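Local coordinates for protein MHC class I antigen (Ctenopharyngodon idella, PDB 5H5Z) that probably presents peptides at the cell surface to T cells, as a class I MHC heavy chain paired with beta-2-microglobulin, at residues D29-Y34 against V43-W48; P181-L186 against V194-T199; V206-Q211 against F234-T239; Q215-D220 against L240-D245. All blocks are in the same frame, centred on the assembly; numbering follows the deposited sequence.

Contact 1 of 4, residues D29-Y34 against V43-W48; sequences DGQFMY and VPKTEW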
loop_
_atom_site.group_PDB
_atom_site.type_symbol
_atom_site.label_atom_id
_atom_site.label_comp_id
_atom_site.label_asym_id
_atom_site.label_seq_id
_atom_site.Cartn_x
_atom_site.Cartn_y
_atom_site.Cartn_z
ATOM N N ASP A 29 8.714 -0.499 -1.436
ATOM C CA ASP A 29 7.298 -0.189 -1.203
ATOM C C ASP A 29 7.006 0.461 0.148
ATOM O O ASP A 29 5.851 0.534 0.578
ATOM C CB ASP A 29 6.431 -1.429 -1.457
ATOM C CG ASP A 29 6.634 -1.994 -2.850
ATOM O OD1 ASP A 29 6.388 -1.258 -3.828
ATOM O OD2 ASP A 29 7.051 -3.162 -2.974
ATOM N N GLY A 30 8.056 0.958 0.796
ATOM C CA GLY A 30 7.930 1.731 2.024
ATOM C C GLY A 30 8.243 3.186 1.739
ATOM O O GLY A 30 9.302 3.504 1.183
ATOM N N GLN A 31 7.327 4.075 2.116
ATOM C CA GLN A 31 7.456 5.494 1.787
ATOM C C GLN A 31 8.644 6.144 2.490
ATOM O O GLN A 31 8.815 5.979 3.695
ATOM C CB GLN A 31 6.184 6.265 2.149
ATOM C CG GLN A 31 6.379 7.771 2.024
ATOM C CD GLN A 31 5.231 8.602 2.562
ATOM O OE1 GLN A 31 4.922 9.664 2.015
ATOM N NE2 GLN A 31 4.612 8.148 3.648
ATOM N N PHE A 32 9.449 6.890 1.736
ATOM C CA PHE A 32 10.537 7.671 2.330
ATOM C C PHE A 32 10.440 9.171 2.011
ATOM O O PHE A 32 11.163 9.974 2.596
ATOM C CB PHE A 32 11.911 7.103 1.922
ATOM C CG PHE A 32 12.338 7.476 0.523
ATOM C CD1 PHE A 32 11.898 6.740 -0.572
ATOM C CD2 PHE A 32 13.188 8.561 0.303
ATOM C CE1 PHE A 32 12.281 7.080 -1.862
ATOM C CE2 PHE A 32 13.581 8.910 -0.989
ATOM C CZ PHE A 32 13.126 8.168 -2.074
ATOM N N MET A 33 9.540 9.537 1.096
ATOM C CA MET A 33 9.409 10.923 0.630
ATOM C C MET A 33 7.942 11.278 0.415
ATOM O O MET A 33 7.155 10.427 -0.006
ATOM C CB MET A 33 10.198 11.101 -0.675
ATOM C CG MET A 33 10.107 12.472 -1.332
ATOM S SD MET A 33 8.610 12.693 -2.312
ATOM C CE MET A 33 8.881 11.548 -3.642
ATOM N N TYR A 34 7.595 12.536 0.692
ATOM C CA TYR A 34 6.276 13.087 0.368
ATOM C C TYR A 34 6.401 14.490 -0.242
ATOM O O TYR A 34 7.265 15.264 0.161
ATOM C CB TYR A 34 5.405 13.156 1.622
ATOM C CG TYR A 34 4.038 13.745 1.368
ATOM C CD1 TYR A 34 3.025 12.967 0.815
ATOM C CD2 TYR A 34 3.760 15.082 1.662
ATOM C CE1 TYR A 34 1.768 13.491 0.577
ATOM C CE2 TYR A 34 2.504 15.617 1.423
ATOM C CZ TYR A 34 1.513 14.812 0.881
ATOM O OH TYR A 34 0.265 15.317 0.639
ATOM N N VAL A 43 9.503 16.442 1.522
ATOM C CA VAL A 43 9.934 16.159 2.898
ATOM C C VAL A 43 10.282 14.680 3.137
ATOM O O VAL A 43 9.704 13.786 2.493
ATOM C CB VAL A 43 8.883 16.625 3.943
ATOM C CG1 VAL A 43 8.764 18.144 3.956
ATOM C CG2 VAL A 43 7.529 15.977 3.687
ATOM N N PRO A 44 11.224 14.419 4.069
ATOM C CA PRO A 44 11.626 13.060 4.438
ATOM C C PRO A 44 10.536 12.325 5.205
ATOM O O PRO A 44 9.776 12.950 5.946
ATOM C CB PRO A 44 12.834 13.287 5.355
ATOM C CG PRO A 44 12.646 14.660 5.905
ATOM C CD PRO A 44 12.030 15.436 4.779
ATOM N N LYS A 45 10.476 11.009 5.034
ATOM C CA LYS A 45 9.495 10.203 5.753
ATOM C C LYS A 45 10.093 9.012 6.514
ATOM O O LYS A 45 9.358 8.268 7.141
ATOM C CB LYS A 45 8.378 9.733 4.810
ATOM C CG LYS A 45 7.513 10.845 4.215
ATOM C CD LYS A 45 6.716 11.634 5.254
ATOM C CE LYS A 45 5.678 10.769 5.962
ATOM N NZ LYS A 45 4.791 11.564 6.855
ATOM N N THR A 46 11.411 8.828 6.455
ATOM C CA THR A 46 12.083 7.783 7.250
ATOM C C THR A 46 13.299 8.341 7.976
ATOM O O THR A 46 13.880 9.339 7.545
ATOM C CB THR A 46 12.563 6.589 6.396
ATOM O OG1 THR A 46 13.554 7.035 5.461
ATOM C CG2 THR A 46 11.423 5.946 5.647
ATOM N N GLU A 47 13.690 7.690 9.070
ATOM C CA GLU A 47 14.909 8.068 9.788
ATOM C C GLU A 47 16.159 7.911 8.923
ATOM O O GLU A 47 17.073 8.732 9.002
ATOM C CB GLU A 47 15.051 7.275 11.088
ATOM C CG GLU A 47 14.037 7.652 12.160
ATOM C CD GLU A 47 14.511 8.764 13.084
ATOM O OE1 GLU A 47 14.846 9.861 12.586
ATOM O OE2 GLU A 47 14.529 8.539 14.317
ATOM N N TRP A 48 16.197 6.879 8.080
ATOM C CA TRP A 48 17.403 6.640 7.275
ATOM C C TRP A 48 17.668 7.709 6.212
ATOM O O TRP A 48 18.828 7.996 5.921
ATOM C CB TRP A 48 17.475 5.216 6.707
ATOM C CG TRP A 48 16.333 4.796 5.827
ATOM C CD1 TRP A 48 15.271 4.005 6.182
ATOM C CD2 TRP A 48 16.156 5.105 4.440
ATOM N NE1 TRP A 48 14.436 3.819 5.105
ATOM C CE2 TRP A 48 14.951 4.488 4.025
ATOM C CE3 TRP A 48 16.883 5.866 3.509
ATOM C CZ2 TRP A 48 14.467 4.595 2.714
ATOM C CZ3 TRP A 48 16.402 5.971 2.208
ATOM C CH2 TRP A 48 15.197 5.338 1.824
#
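Phe32 and Trp48 both carry CG in the crowded position between backbone N and carbonyl carbon (chi1 78° and 59°), and these torsions bring the two aromatic side chains together. The rings run nearly parallel, at 28°, but are slid so far apart that they barely overlap. The touching is done by the outer corner of the indole: Trp48 CZ2 lies 3.7 Å from Phe32 CB. Thr46 OG1 lies over the centre of one face of the Trp48 ring, 3.2 Å from its plane, while Thr46 CG2 packs 3.3 Å from Gln31 O. OG1 also makes a weak N-cap bond to the backbone N of Ile49, at the start of helix 47-50. In the MHC class I platform this is the border of the alpha-1 half, where edge strand 43-44 pairs antiparallel with strand 30-36. Tyr34 and Val43 form a hydrogen-bonded pair, with Val43 N 2.9 Å from Tyr34 O, nearly along the C=O axis. Beyond the non-hydrogen-bonded pair Met33 and Pro44 the ladder distorts: Lys45 N still reaches Phe32 O at 2.7 Å, but from well above the carbonyl plane. On the other side of strand 30-36, Phe32 and Met33 both face Gly25 of strand 21-27, a classic beta bulge. Lys45, bent at chi2 and chi3, lays its CG against Tyr34 CB at 4.1 Å and crosses Gln31 obliquely. Its NZ ends in a long, weak ion pair with Asp54 of the beta-2-microglobulin chain, whereas Tyr34 sends its hydroxyl to Asp36.

Contact 2 of 4, residues P181-L186 against V194-T199; sequences PQVSLL and VTCHAT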
loop_
_atom_site.group_PDB
_atom_site.type_symbol
_atom_site.label_atom_id
_atom_site.label_comp_id
_atom_site.label_asym_id
_atom_site.label_seq_id
_atom_site.Cartn_x
_atom_site.Cartn_y
_atom_site.Cartn_z
ATOM N N PRO A 181 7.145 -13.605 12.712
ATOM C CA PRO A 181 5.753 -13.348 13.107
ATOM C C PRO A 181 5.475 -13.701 14.563
ATOM O O PRO A 181 6.039 -14.664 15.100
ATOM C CB PRO A 181 4.919 -14.235 12.170
ATOM C CG PRO A 181 5.860 -15.164 11.508
ATOM C CD PRO A 181 7.255 -14.616 11.641
ATOM N N GLN A 182 4.640 -12.886 15.196
ATOM C CA GLN A 182 4.048 -13.229 16.483
ATOM C C GLN A 182 2.754 -13.966 16.167
ATOM O O GLN A 182 1.892 -13.436 15.469
ATOM C CB GLN A 182 3.803 -11.972 17.324
ATOM C CG GLN A 182 5.085 -11.213 17.663
ATOM C CD GLN A 182 4.846 -9.896 18.379
ATOM O OE1 GLN A 182 5.246 -8.833 17.893
ATOM N NE2 GLN A 182 4.206 -9.954 19.541
ATOM N N VAL A 183 2.631 -15.197 16.660
ATOM C CA VAL A 183 1.549 -16.091 16.247
ATOM C C VAL A 183 0.636 -16.440 17.415
ATOM O O VAL A 183 1.113 -16.787 18.501
ATOM C CB VAL A 183 2.100 -17.393 15.614
ATOM C CG1 VAL A 183 0.968 -18.311 15.163
ATOM C CG2 VAL A 183 3.032 -17.083 14.446
ATOM N N SER A 184 -0.674 -16.336 17.189
ATOM C CA SER A 184 -1.673 -16.769 18.170
ATOM C C SER A 184 -2.769 -17.611 17.514
ATOM O O SER A 184 -3.028 -17.482 16.314
ATOM C CB SER A 184 -2.298 -15.565 18.882
ATOM O OG SER A 184 -1.338 -14.863 19.656
ATOM N N LEU A 185 -3.397 -18.481 18.306
ATOM C CA LEU A 185 -4.590 -19.206 17.878
ATOM C C LEU A 185 -5.777 -18.606 18.602
ATOM O O LEU A 185 -5.792 -18.542 19.837
ATOM C CB LEU A 185 -4.496 -20.699 18.208
ATOM C CG LEU A 185 -3.929 -21.694 17.196
ATOM C CD1 LEU A 185 -4.222 -23.105 17.675
ATOM C CD2 LEU A 185 -4.481 -21.494 15.793
ATOM N N LEU A 186 -6.769 -18.181 17.823
ATOM C CA LEU A 186 -7.902 -17.429 18.349
ATOM C C LEU A 186 -9.192 -18.187 18.146
ATOM O O LEU A 186 -9.375 -18.862 17.132
ATOM C CB LEU A 186 -8.010 -16.069 17.648
ATOM C CG LEU A 186 -6.748 -15.211 17.471
ATOM C CD1 LEU A 186 -7.069 -13.908 16.751
ATOM C CD2 LEU A 186 -6.048 -14.944 18.792
ATOM N N VAL A 194 -11.561 -21.672 14.339
ATOM C CA VAL A 194 -10.306 -21.300 14.985
ATOM C C VAL A 194 -9.470 -20.519 13.980
ATOM O O VAL A 194 -9.319 -20.945 12.832
ATOM C CB VAL A 194 -9.536 -22.538 15.490
ATOM C CG1 VAL A 194 -8.222 -22.125 16.140
ATOM C CG2 VAL A 194 -10.392 -23.343 16.469
ATOM N N THR A 195 -8.953 -19.372 14.417
ATOM C CA THR A 195 -8.157 -18.487 13.569
ATOM C C THR A 195 -6.686 -18.504 13.987
ATOM O O THR A 195 -6.350 -18.252 15.146
ATOM C CB THR A 195 -8.687 -17.036 13.607
ATOM O OG1 THR A 195 -10.018 -17.001 13.082
ATOM C CG2 THR A 195 -7.813 -16.105 12.764
ATOM N N CYS A 196 -5.819 -18.809 13.031
ATOM C CA CYS A 196 -4.374 -18.695 13.239
ATOM C C CYS A 196 -3.914 -17.334 12.727
ATOM O O CYS A 196 -3.933 -17.080 11.522
ATOM C CB CYS A 196 -3.657 -19.818 12.500
ATOM S SG CYS A 196 -1.868 -19.891 12.726
ATOM N N HIS A 197 -3.508 -16.471 13.656
ATOM C CA HIS A 197 -3.196 -15.079 13.370
ATOM C C HIS A 197 -1.697 -14.841 13.509
ATOM O O HIS A 197 -1.121 -15.127 14.560
ATOM C CB HIS A 197 -3.972 -14.172 14.334
ATOM C CG HIS A 197 -3.708 -12.709 14.144
ATOM N ND1 HIS A 197 -4.276 -11.974 13.124
ATOM C CD2 HIS A 197 -2.952 -11.840 14.856
ATOM C CE1 HIS A 197 -3.865 -10.720 13.206
ATOM N NE2 HIS A 197 -3.063 -10.613 14.250
ATOM N N ALA A 198 -1.084 -14.322 12.444
ATOM C CA ALA A 198 0.346 -13.999 12.420
ATOM C C ALA A 198 0.512 -12.511 12.180
ATOM O O ALA A 198 -0.062 -11.971 11.231
ATOM C CB ALA A 198 1.047 -14.788 11.325
ATOM N N THR A 199 1.299 -11.845 13.026
ATOM C CA THR A 199 1.467 -10.393 12.916
ATOM C C THR A 199 2.886 -9.919 13.235
ATOM O O THR A 199 3.636 -10.598 13.944
ATOM C CB THR A 199 0.458 -9.622 13.801
ATOM O OG1 THR A 199 0.407 -8.248 13.390
ATOM C CG2 THR A 199 0.830 -9.696 15.290
#
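The imidazole of His197, with CG anti to the backbone N (chi1 179°), stands on the sheet face shared with Ser184 and Leu186. The Leu186 side chain crosses that of His197 obliquely, CD1 coming to 3.9 Å from His197 CB, and His13 of the beta-2-microglobulin chain packs on the same histidine. On the other face Leu185 turns CD2 inward to lie 3.8 Å from both Cys196 CB and Val194 CG1. Val183, with CG1 anti to its backbone N, brings that methyl to 4.1 Å from Cys196 SG, and Pro181 CB meets Ala198 CB at 4.0 Å. The backbones form a regular antiparallel ladder of six hydrogen bonds, two for each of the pairs Gln182-Thr199, Ser184-His197 and Leu186-Thr195. The straightest, His197 N to Ser184 O, runs at 173° nearly along the C=O axis, and the shortest, Leu186 N to Thr195 O, spans 2.7 Å. This is the first hairpin of the immunoglobulin C1-set domain, and Cys196 forms the intersheet disulfide with Cys254. Strand 182-187 borders its four-stranded sheet and strand 234-240 flanks 194-201 on the far side; strands 207-212 and 252-258 of the second sheet pack against the Val183, Leu185 and Cys196 face, while beta-2-microglobulin approaches the His197 face.

Contact 3 of 4, residues V206-Q211 against F234-T239; sequences VTITWQ and FQRMST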
loop_
_atom_site.group_PDB
_atom_site.type_symbol
_atom_site.label_atom_id
_atom_site.label_comp_id
_atom_site.label_asym_id
_atom_site.label_seq_id
_atom_site.Cartn_x
_atom_site.Cartn_y
_atom_site.Cartn_z
ATOM N N VAL A 206 4.633 -14.887 3.872
ATOM C CA VAL A 206 4.395 -15.814 4.986
ATOM C C VAL A 206 3.533 -16.997 4.528
ATOM O O VAL A 206 2.670 -16.844 3.666
ATOM C CB VAL A 206 3.784 -15.089 6.218
ATOM C CG1 VAL A 206 2.322 -14.701 5.986
ATOM C CG2 VAL A 206 3.914 -15.935 7.475
ATOM N N THR A 207 3.789 -18.179 5.087
ATOM C CA THR A 207 2.991 -19.356 4.762
ATOM C C THR A 207 2.301 -19.872 6.016
ATOM O O THR A 207 2.959 -20.240 6.991
ATOM C CB THR A 207 3.841 -20.461 4.097
ATOM O OG1 THR A 207 4.456 -19.938 2.916
ATOM C CG2 THR A 207 2.977 -21.656 3.709
ATOM N N ILE A 208 0.968 -19.874 5.989
ATOM C CA ILE A 208 0.177 -20.372 7.107
ATOM C C ILE A 208 -0.532 -21.629 6.640
ATOM O O ILE A 208 -1.211 -21.618 5.614
ATOM C CB ILE A 208 -0.857 -19.337 7.603
ATOM C CG1 ILE A 208 -0.168 -18.022 7.968
ATOM C CG2 ILE A 208 -1.644 -19.883 8.791
ATOM C CD1 ILE A 208 -1.106 -16.896 8.343
ATOM N N THR A 209 -0.353 -22.716 7.381
ATOM C CA THR A 209 -0.997 -23.977 7.040
ATOM C C THR A 209 -1.617 -24.611 8.269
ATOM O O THR A 209 -1.266 -24.283 9.404
ATOM C CB THR A 209 -0.013 -24.990 6.418
ATOM O OG1 THR A 209 1.069 -25.222 7.326
ATOM C CG2 THR A 209 0.538 -24.488 5.086
ATOM N N TRP A 210 -2.502 -25.562 8.024
ATOM C CA TRP A 210 -3.127 -26.329 9.082
ATOM C C TRP A 210 -2.737 -27.784 8.928
ATOM O O TRP A 210 -2.574 -28.277 7.824
ATOM C CB TRP A 210 -4.644 -26.192 9.020
ATOM C CG TRP A 210 -5.141 -24.832 9.343
ATOM C CD1 TRP A 210 -5.419 -23.838 8.463
ATOM C CD2 TRP A 210 -5.431 -24.311 10.639
ATOM N NE1 TRP A 210 -5.860 -22.731 9.124
ATOM C CE2 TRP A 210 -5.880 -22.995 10.465
ATOM C CE3 TRP A 210 -5.358 -24.833 11.931
ATOM C CZ2 TRP A 210 -6.250 -22.191 11.527
ATOM C CZ3 TRP A 210 -5.729 -24.035 12.982
ATOM C CH2 TRP A 210 -6.169 -22.728 12.777
ATOM N N GLN A 211 -2.567 -28.464 10.052
ATOM C CA GLN A 211 -2.272 -29.882 10.028
ATOM C C GLN A 211 -3.257 -30.643 10.908
ATOM O O GLN A 211 -3.678 -30.161 11.951
ATOM C CB GLN A 211 -0.833 -30.149 10.472
ATOM C CG GLN A 211 0.201 -29.853 9.398
ATOM C CD GLN A 211 1.490 -30.628 9.585
ATOM O OE1 GLN A 211 1.928 -30.865 10.706
ATOM N NE2 GLN A 211 2.102 -31.027 8.483
ATOM N N PHE A 234 3.727 -6.519 8.704
ATOM C CA PHE A 234 2.571 -7.120 8.053
ATOM C C PHE A 234 1.883 -8.130 8.941
ATOM O O PHE A 234 2.454 -8.575 9.944
ATOM C CB PHE A 234 3.008 -7.794 6.759
ATOM C CG PHE A 234 3.444 -6.824 5.713
ATOM C CD1 PHE A 234 4.775 -6.416 5.628
ATOM C CD2 PHE A 234 2.513 -6.283 4.838
ATOM C CE1 PHE A 234 5.177 -5.501 4.664
ATOM C CE2 PHE A 234 2.905 -5.360 3.872
ATOM C CZ PHE A 234 4.236 -4.971 3.786
ATOM N N GLN A 235 0.654 -8.483 8.570
ATOM C CA GLN A 235 -0.063 -9.558 9.249
ATOM C C GLN A 235 -0.861 -10.378 8.245
ATOM O O GLN A 235 -1.116 -9.927 7.125
ATOM C CB GLN A 235 -0.960 -9.006 10.363
ATOM C CG GLN A 235 -2.131 -8.150 9.905
ATOM C CD GLN A 235 -3.146 -7.958 11.010
ATOM O OE1 GLN A 235 -4.142 -8.676 11.078
ATOM N NE2 GLN A 235 -2.883 -7.013 11.906
ATOM N N ARG A 236 -1.230 -11.589 8.652
ATOM C CA ARG A 236 -2.059 -12.485 7.850
ATOM C C ARG A 236 -2.670 -13.525 8.776
ATOM O O ARG A 236 -2.085 -13.875 9.806
ATOM C CB ARG A 236 -1.230 -13.175 6.760
ATOM C CG ARG A 236 -2.056 -13.736 5.617
ATOM C CD ARG A 236 -1.199 -14.152 4.432
ATOM N NE ARG A 236 -2.042 -14.543 3.303
ATOM C CZ ARG A 236 -1.607 -14.746 2.063
ATOM N NH1 ARG A 236 -0.321 -14.596 1.767
ATOM N NH2 ARG A 236 -2.465 -15.097 1.113
ATOM N N MET A 237 -3.846 -14.019 8.413
ATOM C CA MET A 237 -4.474 -15.073 9.193
ATOM C C MET A 237 -5.106 -16.147 8.322
ATOM O O MET A 237 -5.401 -15.923 7.147
ATOM C CB MET A 237 -5.501 -14.492 10.171
ATOM C CG MET A 237 -6.790 -14.006 9.526
ATOM S SD MET A 237 -7.719 -13.009 10.693
ATOM C CE MET A 237 -9.391 -13.315 10.126
ATOM N N SER A 238 -5.295 -17.320 8.913
ATOM C CA SER A 238 -6.056 -18.391 8.284
ATOM C C SER A 238 -7.067 -18.917 9.281
ATOM O O SER A 238 -6.796 -18.973 10.477
ATOM C CB SER A 238 -5.137 -19.523 7.832
ATOM O OG SER A 238 -5.885 -20.544 7.194
ATOM N N THR A 239 -8.230 -19.311 8.780
ATOM C CA THR A 239 -9.321 -19.764 9.632
ATOM C C THR A 239 -9.694 -21.196 9.273
ATOM O O THR A 239 -9.911 -21.508 8.101
ATOM C CB THR A 239 -10.552 -18.842 9.487
ATOM O OG1 THR A 239 -10.179 -17.493 9.798
ATOM C CG2 THR A 239 -11.671 -19.269 10.420
HETATM O O HOH W 1 2.307 -13.409 2.692
HETATM O O HOH W 2 -4.073 -21.664 5.505
#
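Trp210 turns the N-H edge of its indole toward Ser238 across the core of the immunoglobulin C1-set sandwich, where strands 207-212 and 234-240 face each other from different sheets. The segment axes come within 7.5 Å and diverge by 21°, so the side chains of Val206, Ile208 and Trp210 meet those of Arg236 and Ser238 in the gap. Ser238 has OG anti to its backbone N (chi1 -179°), which places the oxygen almost in the indole plane. Trp210 NE1 donates to Ser238 OG at 2.9 Å, a bond bent to 148°, and Ser238 O also lies in the ring plane at the edge of the indole. The bond gives the buried indole nitrogen an acceptor and helps fix the rotation of the ring, which also packs on the disulfide cysteines Cys196 and Cys254. Ile208 spans two residues of the facing strand: CG2 touches Ser238 CB at 3.6 Å, while CD1, at the end of a chain with chi2 extended, reaches Arg236 O at 3.5 Å. Val206 and Arg236 slide past one another in opposite directions, so that Val206 CG1 rests 3.9 Å from Arg236 CD, against the aliphatic part of the extended arginine. The far end of Arg236 is polar: NE bonds to Gly224 O, and NH1 donates to a water that also accepts from Val206 N. A second water completes the tie beside the tryptophan, donating to Ile208 O at 2.9 Å and hydrogen-bonding to Ser238 OG at 2.7 Å.

Contact 4 of 4, residues Q215-D220 against L240-D245; sequences QDHDED and LNVGPD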
loop_
_atom_site.group_PDB
_atom_site.type_symbol
_atom_site.label_atom_id
_atom_site.label_comp_id
_atom_site.label_asym_id
_atom_site.label_seq_id
_atom_site.Cartn_x
_atom_site.Cartn_y
_atom_site.Cartn_z
ATOM N N GLN A 215 -0.418 -34.199 9.555
ATOM C CA GLN A 215 -0.454 -34.184 8.097
ATOM C C GLN A 215 -1.156 -32.927 7.619
ATOM O O GLN A 215 -2.017 -32.399 8.305
ATOM C CB GLN A 215 -1.152 -35.424 7.545
ATOM C CG GLN A 215 -0.487 -36.736 7.923
ATOM C CD GLN A 215 0.946 -36.833 7.438
ATOM O OE1 GLN A 215 1.848 -37.138 8.210
ATOM N NE2 GLN A 215 1.158 -36.575 6.155
ATOM N N ASP A 216 -0.765 -32.427 6.453
ATOM C CA ASP A 216 -1.324 -31.179 5.967
ATOM C C ASP A 216 -2.813 -31.346 5.746
ATOM O O ASP A 216 -3.254 -32.332 5.172
ATOM C CB ASP A 216 -0.649 -30.757 4.665
ATOM C CG ASP A 216 0.712 -30.117 4.891
ATOM O OD1 ASP A 216 1.027 -29.770 6.047
ATOM O OD2 ASP A 216 1.459 -29.961 3.908
ATOM N N HIS A 217 -3.581 -30.368 6.206
ATOM C CA HIS A 217 -5.027 -30.404 6.068
ATOM C C HIS A 217 -5.478 -29.193 5.269
ATOM O O HIS A 217 -5.308 -28.062 5.705
ATOM C CB HIS A 217 -5.649 -30.374 7.459
ATOM C CG HIS A 217 -7.137 -30.500 7.467
ATOM N ND1 HIS A 217 -7.777 -31.714 7.370
ATOM C CD2 HIS A 217 -8.108 -29.568 7.583
ATOM C CE1 HIS A 217 -9.082 -31.522 7.414
ATOM N NE2 HIS A 217 -9.309 -30.229 7.546
ATOM N N ASP A 218 -6.090 -29.433 4.118
ATOM C CA ASP A 218 -6.500 -28.340 3.233
ATOM C C ASP A 218 -8.017 -28.151 3.109
ATOM O O ASP A 218 -8.474 -27.283 2.372
ATOM C CB ASP A 218 -5.827 -28.461 1.848
ATOM C CG ASP A 218 -6.075 -29.806 1.168
ATOM O OD1 ASP A 218 -7.124 -30.445 1.414
ATOM O OD2 ASP A 218 -5.208 -30.222 0.367
ATOM N N GLU A 219 -8.787 -28.951 3.843
ATOM C CA GLU A 219 -10.249 -28.842 3.831
ATOM C C GLU A 219 -10.747 -27.932 4.955
ATOM O O GLU A 219 -10.215 -27.967 6.069
ATOM C CB GLU A 219 -10.894 -30.230 3.939
ATOM C CG GLU A 219 -10.441 -31.209 2.860
ATOM C CD GLU A 219 -11.006 -32.607 3.044
ATOM O OE1 GLU A 219 -11.347 -32.985 4.189
ATOM O OE2 GLU A 219 -11.103 -33.336 2.034
ATOM N N ASP A 220 -11.763 -27.123 4.650
ATOM C CA ASP A 220 -12.379 -26.181 5.603
ATOM C C ASP A 220 -11.428 -25.071 6.063
ATOM O O ASP A 220 -11.544 -24.553 7.181
ATOM C CB ASP A 220 -12.976 -26.921 6.810
ATOM C CG ASP A 220 -14.059 -27.903 6.415
ATOM O OD1 ASP A 220 -15.028 -27.485 5.750
ATOM O OD2 ASP A 220 -13.946 -29.093 6.779
ATOM N N LEU A 240 -9.752 -22.057 10.289
ATOM C CA LEU A 240 -10.175 -23.444 10.123
ATOM C C LEU A 240 -11.584 -23.610 10.662
ATOM O O LEU A 240 -11.846 -23.312 11.829
ATOM C CB LEU A 240 -9.231 -24.398 10.863
ATOM C CG LEU A 240 -9.557 -25.895 10.776
ATOM C CD1 LEU A 240 -9.246 -26.445 9.392
ATOM C CD2 LEU A 240 -8.811 -26.684 11.844
ATOM N N ASN A 241 -12.486 -24.087 9.810
ATOM C CA ASN A 241 -13.854 -24.341 10.233
ATOM C C ASN A 241 -14.225 -25.818 10.203
ATOM O O ASN A 241 -14.966 -26.272 9.332
ATOM C CB ASN A 241 -14.863 -23.505 9.438
ATOM C CG ASN A 241 -16.232 -23.469 10.098
ATOM O OD1 ASN A 241 -16.368 -23.768 11.288
ATOM N ND2 ASN A 241 -17.251 -23.106 9.332
ATOM N N VAL A 242 -13.676 -26.566 11.153
ATOM C CA VAL A 242 -14.158 -27.909 11.436
ATOM C C VAL A 242 -14.939 -27.783 12.737
ATOM O O VAL A 242 -14.869 -26.749 13.403
ATOM C CB VAL A 242 -13.015 -28.948 11.531
ATOM C CG1 VAL A 242 -12.212 -28.973 10.236
ATOM C CG2 VAL A 242 -12.102 -28.676 12.723
ATOM N N GLY A 243 -15.697 -28.807 13.095
ATOM C CA GLY A 243 -16.525 -28.714 14.290
ATOM C C GLY A 243 -15.724 -28.865 15.572
ATOM O O GLY A 243 -14.569 -29.288 15.529
ATOM N N PRO A 244 -16.332 -28.513 16.723
ATOM C CA PRO A 244 -15.696 -28.789 18.012
ATOM C C PRO A 244 -15.438 -30.284 18.213
ATOM O O PRO A 244 -14.507 -30.655 18.923
ATOM C CB PRO A 244 -16.727 -28.285 19.035
ATOM C CG PRO A 244 -18.013 -28.168 18.280
ATOM C CD PRO A 244 -17.605 -27.792 16.890
ATOM N N ASP A 245 -16.260 -31.128 17.584
ATOM C CA ASP A 245 -16.091 -32.581 17.651
ATOM C C ASP A 245 -14.856 -33.048 16.880
ATOM O O ASP A 245 -14.090 -33.884 17.371
ATOM C CB ASP A 245 -17.346 -33.297 17.144
ATOM C CG ASP A 245 -18.590 -32.889 17.904
ATOM O OD1 ASP A 245 -18.818 -33.427 19.006
ATOM O OD2 ASP A 245 -19.336 -32.021 17.399
#
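Asp220 O is the best-held polar atom, gripped by one hydrogen bond and one weaker CH contact. Asn241 N donates to it at 2.8 Å, almost straight at 174° and in the carbonyl plane, while Leu240 CA, 3.4 Å from Asp220 O, adds a CA-H...O contact. Asp220 has a left-handed backbone conformation, which directs its carbonyl at Asn241 N and puts its CB 3.3 Å from Asn241 O; CG, anti to the carbonyl carbon, carries the carboxylate alongside. Val242 crosses the aspartate at about a right angle, its CG1 3.9 Å from Asp220 OD2. The contact lies at the rim of the immunoglobulin C1-set domain, joining the connection between strands 215-216 and 221-228 to the segment that leaves strand 234-240 for helix 244-249. Beside the polar link, His217 has CG anti to its backbone N (chi1 -176°), which swings the imidazole toward the second segment. The side chains of Leu240 and His217 cross at about a right angle, Leu240 CD1 lying 3.8 Å from His217 CD2, whereas Val242 comes tip to tip, CG1 4.2 Å from His217 NE2. Phe252 packs edge-to-face with His217 and also touches Leu240 and Val242.

From the N terminus, contact 1 comes first: it closes the short hairpin 30-36/43-44 at the border of the peptide-binding platform. The remaining contacts all lie in the immunoglobulin C1-set domain, with the centre of contact 2 about 30 Å from that of contact 1. Contact 2 closes another local hairpin and is complete before contacts 3 and 4 begin. Those two cross, their segments alternating along the chain: contact 3 joins the two sheets, and contact 4 fastens the connections at one end. Backbone hydrogen bonds link them: Cys196 N to Ser238 O joins contacts 2 and 3 within a sheet, and contact 4 adjoins both through Val194 O to Leu240 N and Trp210 O to His217 N.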